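Local coordinates for sugar-binding transport ATP-binding protein (Pyrococcus horikoshii, PDB 1V43) that probably binds and hydrolyses ATP to power the uptake of sugars by an ABC transporter, at residues 37-42 with 183-188; 41-46 with 240-245; 228-233 with 289-294. All coordinates share one frame; numbering follows the deposited sequence.

All three contacts are largely buried, but contact 2 lies deepest, its centre about 6 Å from the centre of the chain, and contact 3 farthest out, at about 15 Å. Contacts 1 and 2 both use strand 39-43: contact 1 sets its start against helix 174-191, and contact 2 sets its end, where the P-loop begins, against segment 240-245. Both rest on one phenylalanine ring among aliphatic groups. Contact 3 joins helix 226-231 of the ATPase part to the OB-fold region and is polar, built from an arginine, a tyrosine, a glutamate and two waters. Contacts 2 and 3 touch where Ile242 O lies 2.8 Å from Arg289 NH1, probably hydrogen-bonded. Contacts 1 and 3 also border the second subunit.

Contact 1: 37-42 with 183-188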
ATOM      1  N   GLY A  37     -13.110  -5.980  26.665  1.00 25.25           N
ATOM      2  CA  GLY A  37     -13.735  -5.189  25.634  1.00 17.88           C
ATOM      3  C   GLY A  37     -12.830  -4.419  24.699  1.00 18.79           C
ATOM      4  O   GLY A  37     -13.344  -3.675  23.871  1.00 20.37           O
ATOM      5  N   GLU A  38     -11.507  -4.550  24.796  1.00 17.38           N
ATOM      6  CA  GLU A  38     -10.686  -3.784  23.858  1.00 22.12           C
ATOM      7  C   GLU A  38     -10.392  -4.595  22.601  1.00 21.93           C
ATOM      8  O   GLU A  38     -10.615  -5.797  22.553  1.00 20.91           O
ATOM      9  CB  GLU A  38      -9.357  -3.309  24.470  1.00 15.93           C
ATOM     10  CG  GLU A  38      -8.274  -4.379  24.607  1.00 23.19           C
ATOM     11  CD  GLU A  38      -6.920  -3.818  25.051  1.00 26.53           C
ATOM     12  OE1 GLU A  38      -6.118  -4.595  25.613  1.00 27.58           O
ATOM     13  OE2 GLU A  38      -6.643  -2.615  24.832  1.00 28.41           O
ATOM     14  N   PHE A  39      -9.920  -3.896  21.582  1.00 17.58           N
ATOM     15  CA  PHE A  39      -9.555  -4.510  20.321  1.00 18.41           C
ATOM     16  C   PHE A  39      -8.040  -4.465  20.322  1.00 20.34           C
ATOM     17  O   PHE A  39      -7.456  -3.413  20.101  1.00 19.30           O
ATOM     18  CB  PHE A  39     -10.095  -3.686  19.148  1.00 20.26           C
ATOM     19  CG  PHE A  39     -10.130  -4.433  17.858  1.00 25.21           C
ATOM     20  CD1 PHE A  39     -11.332  -4.621  17.185  1.00 17.97           C
ATOM     21  CD2 PHE A  39      -8.976  -4.986  17.327  1.00 22.55           C
ATOM     22  CE1 PHE A  39     -11.380  -5.345  16.013  1.00 18.97           C
ATOM     23  CE2 PHE A  39      -9.019  -5.713  16.147  1.00 20.26           C
ATOM     24  CZ  PHE A  39     -10.224  -5.893  15.489  1.00 20.27           C
ATOM     25  N   LEU A  40      -7.396  -5.582  20.627  1.00 22.62           N
ATOM     26  CA  LEU A  40      -5.945  -5.585  20.635  1.00 22.38           C
ATOM     27  C   LEU A  40      -5.399  -6.234  19.377  1.00 21.66           C
ATOM     28  O   LEU A  40      -5.772  -7.351  19.049  1.00 17.85           O
ATOM     29  CB  LEU A  40      -5.402  -6.344  21.840  1.00 19.72           C
ATOM     30  CG  LEU A  40      -3.878  -6.560  21.772  1.00 26.95           C
ATOM     31  CD1 LEU A  40      -3.147  -5.232  22.022  1.00 19.55           C
ATOM     32  CD2 LEU A  40      -3.454  -7.596  22.800  1.00 30.79           C
ATOM     33  N   VAL A  41      -4.526  -5.523  18.674  1.00 20.77           N
ATOM     34  CA  VAL A  41      -3.903  -6.076  17.478  1.00 18.69           C
ATOM     35  C   VAL A  41      -2.495  -6.556  17.813  1.00 22.08           C
ATOM     36  O   VAL A  41      -1.735  -5.853  18.486  1.00 25.91           O
ATOM     37  CB  VAL A  41      -3.752  -5.034  16.341  1.00 20.94           C
ATOM     38  CG1 VAL A  41      -2.925  -5.641  15.212  1.00 19.50           C
ATOM     39  CG2 VAL A  41      -5.118  -4.610  15.813  1.00 13.76           C
ATOM     40  N   LEU A  42      -2.165  -7.771  17.387  1.00 21.78           N
ATOM     41  CA  LEU A  42      -0.823  -8.295  17.577  1.00 23.16           C
ATOM     42  C   LEU A  42      -0.201  -8.065  16.191  1.00 27.69           C
ATOM     43  O   LEU A  42      -0.594  -8.692  15.202  1.00 23.51           O
ATOM     44  CB  LEU A  42      -0.846  -9.779  17.923  1.00 23.25           C
ATOM     45  CG  LEU A  42      -1.618 -10.203  19.171  1.00 24.62           C
ATOM     46  CD1 LEU A  42      -1.453 -11.712  19.367  1.00 19.39           C
ATOM     47  CD2 LEU A  42      -1.132  -9.412  20.387  1.00 21.53           C
ATOM     48  N   GLU A 183     -15.851  -2.064   8.959  1.00 26.36           N
ATOM     49  CA  GLU A 183     -16.991  -2.894   9.342  1.00 22.30           C
ATOM     50  C   GLU A 183     -16.675  -3.692  10.623  1.00 20.27           C
ATOM     51  O   GLU A 183     -17.397  -3.622  11.600  1.00 24.63           O
ATOM     52  CB  GLU A 183     -17.319  -3.847   8.192  1.00 25.34           C
ATOM     53  CG  GLU A 183     -18.479  -4.789   8.445  1.00 38.13           C
ATOM     54  CD  GLU A 183     -19.774  -4.061   8.704  1.00 43.58           C
ATOM     55  OE1 GLU A 183     -19.880  -2.879   8.303  1.00 46.64           O
ATOM     56  OE2 GLU A 183     -20.693  -4.674   9.299  1.00 50.38           O
ATOM     57  N   ILE A 184     -15.569  -4.428  10.621  1.00 19.75           N
ATOM     58  CA  ILE A 184     -15.189  -5.214  11.786  1.00 22.84           C
ATOM     59  C   ILE A 184     -14.972  -4.356  13.053  1.00 24.13           C
ATOM     60  O   ILE A 184     -15.510  -4.679  14.118  1.00 19.15           O
ATOM     61  CB  ILE A 184     -13.952  -6.082  11.457  1.00 24.25           C
ATOM     62  CG1 ILE A 184     -14.396  -7.242  10.556  1.00 23.45           C
ATOM     63  CG2 ILE A 184     -13.278  -6.608  12.749  1.00 17.35           C
ATOM     64  CD1 ILE A 184     -13.262  -7.971   9.847  1.00 28.29           C
ATOM     65  N   LYS A 185     -14.237  -3.252  12.923  1.00 22.84           N
ATOM     66  CA  LYS A 185     -13.963  -2.369  14.050  1.00 21.92           C
ATOM     67  C   LYS A 185     -15.245  -1.788  14.663  1.00 31.13           C
ATOM     68  O   LYS A 185     -15.437  -1.829  15.883  1.00 27.18           O
ATOM     69  CB  LYS A 185     -13.007  -1.240  13.623  1.00 23.40           C
ATOM     70  CG  LYS A 185     -12.564  -0.314  14.776  1.00 27.82           C
ATOM     71  CD  LYS A 185     -12.293  -1.105  16.062  1.00 28.14           C
ATOM     72  CE  LYS A 185     -11.920  -0.218  17.236  1.00 31.75           C
ATOM     73  NZ  LYS A 185     -10.479   0.117  17.256  1.00 19.67           N
ATOM     74  N   LYS A 186     -16.138  -1.261  13.828  1.00 31.22           N
ATOM     75  CA  LYS A 186     -17.391  -0.710  14.346  1.00 25.87           C
ATOM     76  C   LYS A 186     -18.232  -1.770  15.043  1.00 21.66           C
ATOM     77  O   LYS A 186     -18.850  -1.500  16.065  1.00 22.76           O
ATOM     78  CB  LYS A 186     -18.221  -0.099  13.231  1.00 28.52           C
ATOM     79  CG  LYS A 186     -17.662   1.164  12.616  1.00 31.36           C
ATOM     80  CD  LYS A 186     -18.629   1.537  11.509  1.00 43.00           C
ATOM     81  CE  LYS A 186     -18.220   2.741  10.722  1.00 51.23           C
ATOM     82  NZ  LYS A 186     -19.190   2.883   9.591  1.00 59.91           N
ATOM     83  N   LEU A 187     -18.273  -2.969  14.466  1.00 18.64           N
ATOM     84  CA  LEU A 187     -19.011  -4.074  15.057  1.00 22.27           C
ATOM     85  C   LEU A 187     -18.461  -4.391  16.457  1.00 24.33           C
ATOM     86  O   LEU A 187     -19.220  -4.558  17.413  1.00 29.35           O
ATOM     87  CB  LEU A 187     -18.889  -5.315  14.178  1.00 23.75           C
ATOM     88  CG  LEU A 187     -19.474  -6.599  14.771  1.00 21.14           C
ATOM     89  CD1 LEU A 187     -20.979  -6.443  14.851  1.00 29.70           C
ATOM     90  CD2 LEU A 187     -19.095  -7.815  13.924  1.00 16.92           C
ATOM     91  N   GLN A 188     -17.137  -4.486  16.565  1.00 22.86           N
ATOM     92  CA  GLN A 188     -16.504  -4.789  17.842  1.00 23.85           C
ATOM     93  C   GLN A 188     -16.781  -3.702  18.877  1.00 23.96           C
ATOM     94  O   GLN A 188     -16.956  -4.015  20.046  1.00 16.19           O
ATOM     95  CB  GLN A 188     -14.989  -4.986  17.667  1.00 24.03           C
ATOM     96  CG  GLN A 188     -14.259  -5.456  18.931  1.00 18.79           C
ATOM     97  CD  GLN A 188     -14.000  -4.322  19.921  1.00 24.99           C
ATOM     98  OE1 GLN A 188     -13.822  -4.550  21.116  1.00 26.39           O
ATOM     99  NE2 GLN A 188     -13.966  -3.098  19.419  1.00 21.03           N
TER
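Phe39 directs its ring at helix 174-191, where Gln188, Ile184 and Lys185 receive it. This is strand-on-helix packing in the core of a P-loop ATPase: strand 39-43 belongs to the mixed, mainly parallel sheet, and the helix covers one side of it. The short segments run at 139° to each other with their axes 10.8 Å apart at the closest, a separation that a large aromatic side chain can span.

The tight part lies around CD1 and CE1 of the ring, where several atoms of Gln188 gather. With Phe39 CG anti to the backbone N (chi1 -163°), CD1 comes to 3.5 Å from Gln188 CG, so a glutamine serves here through its methylenes. Ile184 CG2, a branch methyl, meets the ring at its edge and in its plane, 4.0 Å from Phe39 CE1. Tyr197 and Met208 add further packing to the same ring.

Toward Lys185 the contact thins to a single atom. Its CD stands 3.8 Å from Phe39 CD1, approaching the ring obliquely, while the bent chain carries NZ on to a hydrogen bond with Met208 O. The lysine also packs on Phe316 of the second subunit. On the outer side the partly exposed Lys186 makes a salt bridge with Asp315 of that subunit. Before the strand, Gly37 has a positive phi (79°) that suits glycine, and its carbonyl O accepts a hydrogen bond from Lys192 NZ.

Contact 2: 41-46 with 240-245; sequences VLLGPS and TFIGAP
Phe241 lays its ring against Leu43, Gly44 and Pro45, the point at which strand 39-43 gives way to the P-loop (Walker A) of the ATPase. The nearby residues from Gly47 to Thr52 bind ATP in this protein, so the ring packs behind the start of the nucleotide site.

The side chain of Phe241 has CG anti to the backbone N (chi1 -157°), which carries the ring across to the loop. At its tip, CZ is 3.5 Å from Pro45 N, which it meets obliquely, and 3.7 Å from Pro45 CD. Along the next side of the ring, CE2 lies 3.9 Å from Leu43 CG, and Leu43 CD1 sits in the ring plane at its edge.

Leu43 divides its two methyls between two partners. Its CG is also anti to the backbone N (chi1 177°), and while CD1 meets the phenylalanine, CD2 turns to Ile242, 3.8 Å from Ile242 CG1. Ile242 responds with an extended CG1-CD1 branch that brings CD1 to 3.9 Å from the same methyl, Leu43 CD2. A forked leucine suits this place because it can fill against a flat ring and a branched chain at once.

Gly44 has an extended backbone on which a CB would be crowded by Pro45 CD, and its O accepts a hydrogen bond from Lys50 NZ. The side-chain contacts between the two segments are apolar and no hydrogen bond crosses, which implies that shape and burial hold the phenylalanine to the root of the P-loop.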
ATOM      1  N   VAL A  41      -4.526  -5.523  18.674  1.00 20.77           N
ATOM      2  CA  VAL A  41      -3.903  -6.076  17.478  1.00 18.69           C
ATOM      3  C   VAL A  41      -2.495  -6.556  17.813  1.00 22.08           C
ATOM      4  O   VAL A  41      -1.735  -5.853  18.486  1.00 25.91           O
ATOM      5  CB  VAL A  41      -3.752  -5.034  16.341  1.00 20.94           C
ATOM      6  CG1 VAL A  41      -2.925  -5.641  15.212  1.00 19.50           C
ATOM      7  CG2 VAL A  41      -5.118  -4.610  15.813  1.00 13.76           C
ATOM      8  N   LEU A  42      -2.165  -7.771  17.387  1.00 21.78           N
ATOM      9  CA  LEU A  42      -0.823  -8.295  17.577  1.00 23.16           C
ATOM     10  C   LEU A  42      -0.201  -8.065  16.191  1.00 27.69           C
ATOM     11  O   LEU A  42      -0.594  -8.692  15.202  1.00 23.51           O
ATOM     12  CB  LEU A  42      -0.846  -9.779  17.923  1.00 23.25           C
ATOM     13  CG  LEU A  42      -1.618 -10.203  19.171  1.00 24.62           C
ATOM     14  CD1 LEU A  42      -1.453 -11.712  19.367  1.00 19.39           C
ATOM     15  CD2 LEU A  42      -1.132  -9.412  20.387  1.00 21.53           C
ATOM     16  N   LEU A  43       0.746  -7.135  16.137  1.00 25.37           N
ATOM     17  CA  LEU A  43       1.398  -6.733  14.901  1.00 25.39           C
ATOM     18  C   LEU A  43       2.857  -7.143  14.842  1.00 26.83           C
ATOM     19  O   LEU A  43       3.614  -6.910  15.785  1.00 24.75           O
ATOM     20  CB  LEU A  43       1.300  -5.207  14.752  1.00 18.64           C
ATOM     21  CG  LEU A  43       1.988  -4.559  13.550  1.00 24.41           C
ATOM     22  CD1 LEU A  43       1.274  -4.969  12.279  1.00 19.43           C
ATOM     23  CD2 LEU A  43       1.978  -3.036  13.694  1.00 24.29           C
ATOM     24  N   GLY A  44       3.257  -7.728  13.718  1.00 24.54           N
ATOM     25  CA  GLY A  44       4.638  -8.151  13.570  1.00 23.06           C
ATOM     26  C   GLY A  44       4.862  -8.957  12.307  1.00 26.75           C
ATOM     27  O   GLY A  44       3.903  -9.445  11.708  1.00 22.51           O
ATOM     28  N   PRO A  45       6.124  -9.134  11.884  1.00 28.09           N
ATOM     29  CA  PRO A  45       6.420  -9.899  10.669  1.00 29.67           C
ATOM     30  C   PRO A  45       6.144 -11.388  10.829  1.00 35.09           C
ATOM     31  O   PRO A  45       5.870 -11.870  11.938  1.00 35.57           O
ATOM     32  CB  PRO A  45       7.900  -9.604  10.430  1.00 33.11           C
ATOM     33  CG  PRO A  45       8.437  -9.489  11.825  1.00 33.54           C
ATOM     34  CD  PRO A  45       7.364  -8.665  12.528  1.00 28.53           C
ATOM     35  N   SER A  46       6.220 -12.113   9.721  1.00 32.13           N
ATOM     36  CA  SER A  46       5.996 -13.555   9.730  1.00 39.47           C
ATOM     37  C   SER A  46       6.958 -14.225  10.693  1.00 32.37           C
ATOM     38  O   SER A  46       8.145 -13.908  10.720  1.00 37.17           O
ATOM     39  CB  SER A  46       6.207 -14.136   8.329  1.00 45.20           C
ATOM     40  OG  SER A  46       5.351 -13.501   7.398  1.00 52.92           O
ATOM     41  N   THR A 240      10.357   1.772  12.791  1.00 28.31           N
ATOM     42  CA  THR A 240      10.363   1.505  11.356  1.00 28.48           C
ATOM     43  C   THR A 240       9.352   0.479  10.861  1.00 25.71           C
ATOM     44  O   THR A 240       9.282   0.223   9.661  1.00 26.52           O
ATOM     45  CB  THR A 240      11.778   1.072  10.877  1.00 29.20           C
ATOM     46  OG1 THR A 240      12.152  -0.148  11.529  1.00 33.50           O
ATOM     47  CG2 THR A 240      12.816   2.147  11.204  1.00 26.15           C
ATOM     48  N   PHE A 241       8.569  -0.109  11.761  1.00 25.37           N
ATOM     49  CA  PHE A 241       7.596  -1.107  11.332  1.00 27.34           C
ATOM     50  C   PHE A 241       6.223  -0.486  11.084  1.00 21.70           C
ATOM     51  O   PHE A 241       5.363  -1.081  10.428  1.00 28.28           O
ATOM     52  CB  PHE A 241       7.474  -2.237  12.362  1.00 22.96           C
ATOM     53  CG  PHE A 241       6.958  -3.524  11.781  1.00 33.59           C
ATOM     54  CD1 PHE A 241       7.809  -4.377  11.071  1.00 22.71           C
ATOM     55  CD2 PHE A 241       5.614  -3.857  11.891  1.00 28.52           C
ATOM     56  CE1 PHE A 241       7.321  -5.532  10.479  1.00 27.75           C
ATOM     57  CE2 PHE A 241       5.117  -5.002  11.307  1.00 27.22           C
ATOM     58  CZ  PHE A 241       5.966  -5.848  10.597  1.00 35.62           C
ATOM     59  N   ILE A 242       6.032   0.721  11.586  1.00 22.54           N
ATOM     60  CA  ILE A 242       4.762   1.411  11.421  1.00 25.12           C
ATOM     61  C   ILE A 242       4.984   2.751  10.740  1.00 24.99           C
ATOM     62  O   ILE A 242       5.794   3.552  11.192  1.00 29.87           O
ATOM     63  CB  ILE A 242       4.090   1.648  12.782  1.00 25.05           C
ATOM     64  CG1 ILE A 242       3.851   0.309  13.481  1.00 26.44           C
ATOM     65  CG2 ILE A 242       2.786   2.414  12.590  1.00 26.90           C
ATOM     66  CD1 ILE A 242       3.263   0.427  14.846  1.00 23.15           C
ATOM     67  N   GLY A 243       4.244   2.995   9.665  1.00 27.68           N
ATOM     68  CA  GLY A 243       4.386   4.240   8.931  1.00 26.14           C
ATOM     69  C   GLY A 243       5.285   4.015   7.732  1.00 28.94           C
ATOM     70  O   GLY A 243       6.481   3.739   7.884  1.00 26.16           O
ATOM     71  N   ALA A 244       4.707   4.130   6.542  1.00 25.48           N
ATOM     72  CA  ALA A 244       5.432   3.929   5.288  1.00 30.90           C
ATOM     73  C   ALA A 244       5.136   5.079   4.321  1.00 25.24           C
ATOM     74  O   ALA A 244       3.981   5.503   4.200  1.00 30.02           O
ATOM     75  CB  ALA A 244       5.016   2.571   4.656  1.00 23.66           C
ATOM     76  N   PRO A 245       6.174   5.639   3.663  1.00 27.71           N
ATOM     77  CA  PRO A 245       7.601   5.293   3.748  1.00 22.10           C
ATOM     78  C   PRO A 245       8.075   5.313   5.201  1.00 28.95           C
ATOM     79  O   PRO A 245       7.599   6.104   6.009  1.00 24.62           O
ATOM     80  CB  PRO A 245       8.286   6.406   2.962  1.00 18.35           C
ATOM     81  CG  PRO A 245       7.238   6.933   2.070  1.00 32.28           C
ATOM     82  CD  PRO A 245       5.977   6.848   2.841  1.00 20.82           C
TER

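Contact 3: 228-233 with 289-294; sequences EVYLRP and RPEHMT
Arg289 crosses the side chain of Tyr230 at a slant, joining helix 226-231 of the ATPase part to the OB-fold region. From CB the arginine chain runs extended through CG to CD, which comes 3.5 Å from Tyr230 CE1. NE lies closer, 3.2 Å from Tyr230 CE1, and donates to a water that in turn donates to Tyr230 O. At CZ the guanidinium plane is turned only 16° from the tyrosine ring, with CE1 over one of its faces. NH1 leaves the pair to bond Ile242 O. NH2 donates to Tyr230 O at 2.8 Å, nearly straight at 161° and on a carbonyl lone pair, and to a second water that bridges to Val229 O.

At the far end of the ring, Tyr230 OH donates to Glu291 OE2 in its plane; the modelled 2.4 Å is very short and of doubtful precision. A phenol suits this place because its ring can lie against arginine while its tip reaches a carboxylate.

An alanine in place of Arg289 would probably leave Tyr230 O without its arginine donor and both bridging waters without their mate. The guanidinium's positive charge, set against carbonyls of the last helical turn, is likely to be favoured by the helix dipole.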
ATOM      1  N   GLU A 228       0.445   6.268  20.473  1.00 25.81           N
ATOM      2  CA  GLU A 228       1.640   6.009  21.271  1.00 29.09           C
ATOM      3  C   GLU A 228       2.734   5.263  20.507  1.00 23.66           C
ATOM      4  O   GLU A 228       3.901   5.650  20.579  1.00 23.83           O
ATOM      5  CB  GLU A 228       1.285   5.240  22.547  1.00 30.91           C
ATOM      6  CG  GLU A 228       0.449   6.028  23.551  1.00 35.68           C
ATOM      7  CD  GLU A 228       0.135   5.214  24.805  1.00 44.73           C
ATOM      8  OE1 GLU A 228      -0.402   4.088  24.681  1.00 37.24           O
ATOM      9  OE2 GLU A 228       0.425   5.701  25.916  1.00 43.66           O
ATOM     10  N   VAL A 229       2.384   4.210  19.772  1.00 18.47           N
ATOM     11  CA  VAL A 229       3.424   3.482  19.047  1.00 23.93           C
ATOM     12  C   VAL A 229       3.928   4.258  17.829  1.00 23.73           C
ATOM     13  O   VAL A 229       5.058   4.077  17.396  1.00 26.08           O
ATOM     14  CB  VAL A 229       2.963   2.059  18.625  1.00 27.89           C
ATOM     15  CG1 VAL A 229       2.665   1.247  19.872  1.00 25.31           C
ATOM     16  CG2 VAL A 229       1.732   2.126  17.697  1.00 24.27           C
ATOM     17  N   TYR A 230       3.098   5.141  17.287  1.00 28.39           N
ATOM     18  CA  TYR A 230       3.524   5.918  16.135  1.00 25.63           C
ATOM     19  C   TYR A 230       4.380   7.134  16.544  1.00 24.19           C
ATOM     20  O   TYR A 230       5.485   7.308  16.047  1.00 25.66           O
ATOM     21  CB  TYR A 230       2.309   6.384  15.328  1.00 23.21           C
ATOM     22  CG  TYR A 230       2.682   7.352  14.226  1.00 24.56           C
ATOM     23  CD1 TYR A 230       3.317   6.911  13.056  1.00 23.31           C
ATOM     24  CD2 TYR A 230       2.424   8.706  14.359  1.00 19.48           C
ATOM     25  CE1 TYR A 230       3.676   7.807  12.052  1.00 19.87           C
ATOM     26  CE2 TYR A 230       2.779   9.604  13.372  1.00 23.57           C
ATOM     27  CZ  TYR A 230       3.404   9.157  12.223  1.00 27.98           C
ATOM     28  OH  TYR A 230       3.769  10.076  11.265  1.00 25.56           O
ATOM     29  N   LEU A 231       3.863   7.974  17.440  1.00 22.98           N
ATOM     30  CA  LEU A 231       4.600   9.161  17.882  1.00 25.92           C
ATOM     31  C   LEU A 231       5.750   8.832  18.812  1.00 31.39           C
ATOM     32  O   LEU A 231       6.743   9.560  18.853  1.00 28.17           O
ATOM     33  CB  LEU A 231       3.680  10.150  18.600  1.00 24.16           C
ATOM     34  CG  LEU A 231       2.591  10.822  17.768  1.00 31.17           C
ATOM     35  CD1 LEU A 231       1.724  11.683  18.680  1.00 30.34           C
ATOM     36  CD2 LEU A 231       3.229  11.656  16.663  1.00 28.20           C
ATOM     37  N   ARG A 232       5.627   7.741  19.561  1.00 26.71           N
ATOM     38  CA  ARG A 232       6.693   7.396  20.492  1.00 30.02           C
ATOM     39  C   ARG A 232       7.153   5.942  20.477  1.00 27.63           C
ATOM     40  O   ARG A 232       7.004   5.218  21.454  1.00 21.65           O
ATOM     41  CB  ARG A 232       6.285   7.825  21.911  1.00 28.73           C
ATOM     42  CG  ARG A 232       6.291   9.351  22.092  1.00 32.01           C
ATOM     43  CD  ARG A 232       5.646   9.807  23.395  1.00 40.13           C
ATOM     44  NE  ARG A 232       4.185   9.733  23.342  1.00 58.55           N
ATOM     45  CZ  ARG A 232       3.405  10.577  22.665  1.00 60.21           C
ATOM     46  NH1 ARG A 232       3.933  11.584  21.975  1.00 59.50           N
ATOM     47  NH2 ARG A 232       2.090  10.404  22.667  1.00 55.85           N
ATOM     48  N   PRO A 233       7.714   5.490  19.346  1.00 27.00           N
ATOM     49  CA  PRO A 233       8.187   4.104  19.279  1.00 28.91           C
ATOM     50  C   PRO A 233       9.324   3.966  20.299  1.00 33.03           C
ATOM     51  O   PRO A 233      10.206   4.819  20.346  1.00 30.34           O
ATOM     52  CB  PRO A 233       8.690   3.989  17.847  1.00 25.99           C
ATOM     53  CG  PRO A 233       9.225   5.377  17.583  1.00 28.69           C
ATOM     54  CD  PRO A 233       8.113   6.246  18.146  1.00 24.39           C
ATOM     55  N   ARG A 289      10.782  11.043  10.533  1.00 24.90           N
ATOM     56  CA  ARG A 289       9.900  10.489   9.499  1.00 24.74           C
ATOM     57  C   ARG A 289       9.756  11.393   8.282  1.00 22.91           C
ATOM     58  O   ARG A 289       9.729  12.609   8.424  1.00 23.20           O
ATOM     59  CB  ARG A 289       8.495  10.219  10.068  1.00 21.67           C
ATOM     60  CG  ARG A 289       8.443   9.189  11.180  1.00 25.10           C
ATOM     61  CD  ARG A 289       7.002   8.858  11.494  1.00 22.20           C
ATOM     62  NE  ARG A 289       6.837   8.013  12.668  1.00 15.31           N
ATOM     63  CZ  ARG A 289       6.882   6.691  12.669  1.00 17.30           C
ATOM     64  NH1 ARG A 289       7.103   6.027  11.541  1.00 18.15           N
ATOM     65  NH2 ARG A 289       6.647   6.025  13.795  1.00 20.85           N
ATOM     66  N   PRO A 290       9.649  10.800   7.077  1.00 22.23           N
ATOM     67  CA  PRO A 290       9.494  11.506   5.794  1.00 18.94           C
ATOM     68  C   PRO A 290       8.401  12.580   5.889  1.00 28.65           C
ATOM     69  O   PRO A 290       8.562  13.695   5.385  1.00 24.30           O
ATOM     70  CB  PRO A 290       9.092  10.392   4.826  1.00 18.59           C
ATOM     71  CG  PRO A 290       9.835   9.183   5.383  1.00 23.41           C
ATOM     72  CD  PRO A 290       9.602   9.334   6.886  1.00 26.77           C
ATOM     73  N   GLU A 291       7.298  12.230   6.548  1.00 23.38           N
ATOM     74  CA  GLU A 291       6.167  13.141   6.715  1.00 26.27           C
ATOM     75  C   GLU A 291       6.400  14.207   7.783  1.00 31.63           C
ATOM     76  O   GLU A 291       5.536  15.058   7.989  1.00 27.10           O
ATOM     77  CB  GLU A 291       4.884  12.369   7.058  1.00 25.46           C
ATOM     78  CG  GLU A 291       4.902  11.701   8.443  1.00 28.11           C
ATOM     79  CD  GLU A 291       5.351  10.240   8.403  1.00 26.18           C
ATOM     80  OE1 GLU A 291       6.233   9.897   7.593  1.00 25.55           O
ATOM     81  OE2 GLU A 291       4.823   9.434   9.195  1.00 21.70           O
ATOM     82  N   HIS A 292       7.544  14.161   8.470  1.00 28.92           N
ATOM     83  CA  HIS A 292       7.827  15.165   9.489  1.00 31.98           C
ATOM     84  C   HIS A 292       8.886  16.139   9.012  1.00 34.41           C
ATOM     85  O   HIS A 292       9.508  16.850   9.798  1.00 34.80           O
ATOM     86  CB  HIS A 292       8.238  14.520  10.823  1.00 34.76           C
ATOM     87  CG  HIS A 292       7.120  13.782  11.495  1.00 25.08           C
ATOM     88  ND1 HIS A 292       5.795  14.093  11.276  1.00 31.31           N
ATOM     89  CD2 HIS A 292       7.123  12.715  12.331  1.00 24.35           C
ATOM     90  CE1 HIS A 292       5.029  13.245  11.936  1.00 20.39           C
ATOM     91  NE2 HIS A 292       5.809  12.397  12.584  1.00 28.39           N
ATOM     92  N   MET A 293       9.069  16.164   7.701  1.00 32.64           N
ATOM     93  CA  MET A 293      10.013  17.058   7.051  1.00 29.69           C
ATOM     94  C   MET A 293       9.241  17.716   5.929  1.00 33.33           C
ATOM     95  O   MET A 293       8.139  17.285   5.578  1.00 39.87           O
ATOM     96  CB  MET A 293      11.185  16.277   6.456  1.00 30.84           C
ATOM     97  CG  MET A 293      12.079  15.584   7.477  1.00 32.42           C
ATOM     98  SD  MET A 293      13.162  14.363   6.704  1.00 42.66           S
ATOM     99  CE  MET A 293      14.239  15.352   6.057  1.00 20.98           C
ATOM    100  N   THR A 294       9.818  18.765   5.361  1.00 40.03           N
ATOM    101  CA  THR A 294       9.187  19.462   4.254  1.00 36.67           C
ATOM    102  C   THR A 294      10.294  20.117   3.437  1.00 39.63           C
ATOM    103  O   THR A 294      11.475  19.929   3.727  1.00 33.43           O
ATOM    104  CB  THR A 294       8.197  20.522   4.765  1.00 34.98           C
ATOM    105  OG1 THR A 294       7.372  20.963   3.677  1.00 21.85           O
ATOM    106  CG2 THR A 294       8.938  21.720   5.368  1.00 31.63           C
TER
HETATM  107  O   HOH W   1       6.265   3.437  14.851  1.00 17.46           O
HETATM  108  O   HOH W   2       7.139   9.271  15.366  1.00 36.14           O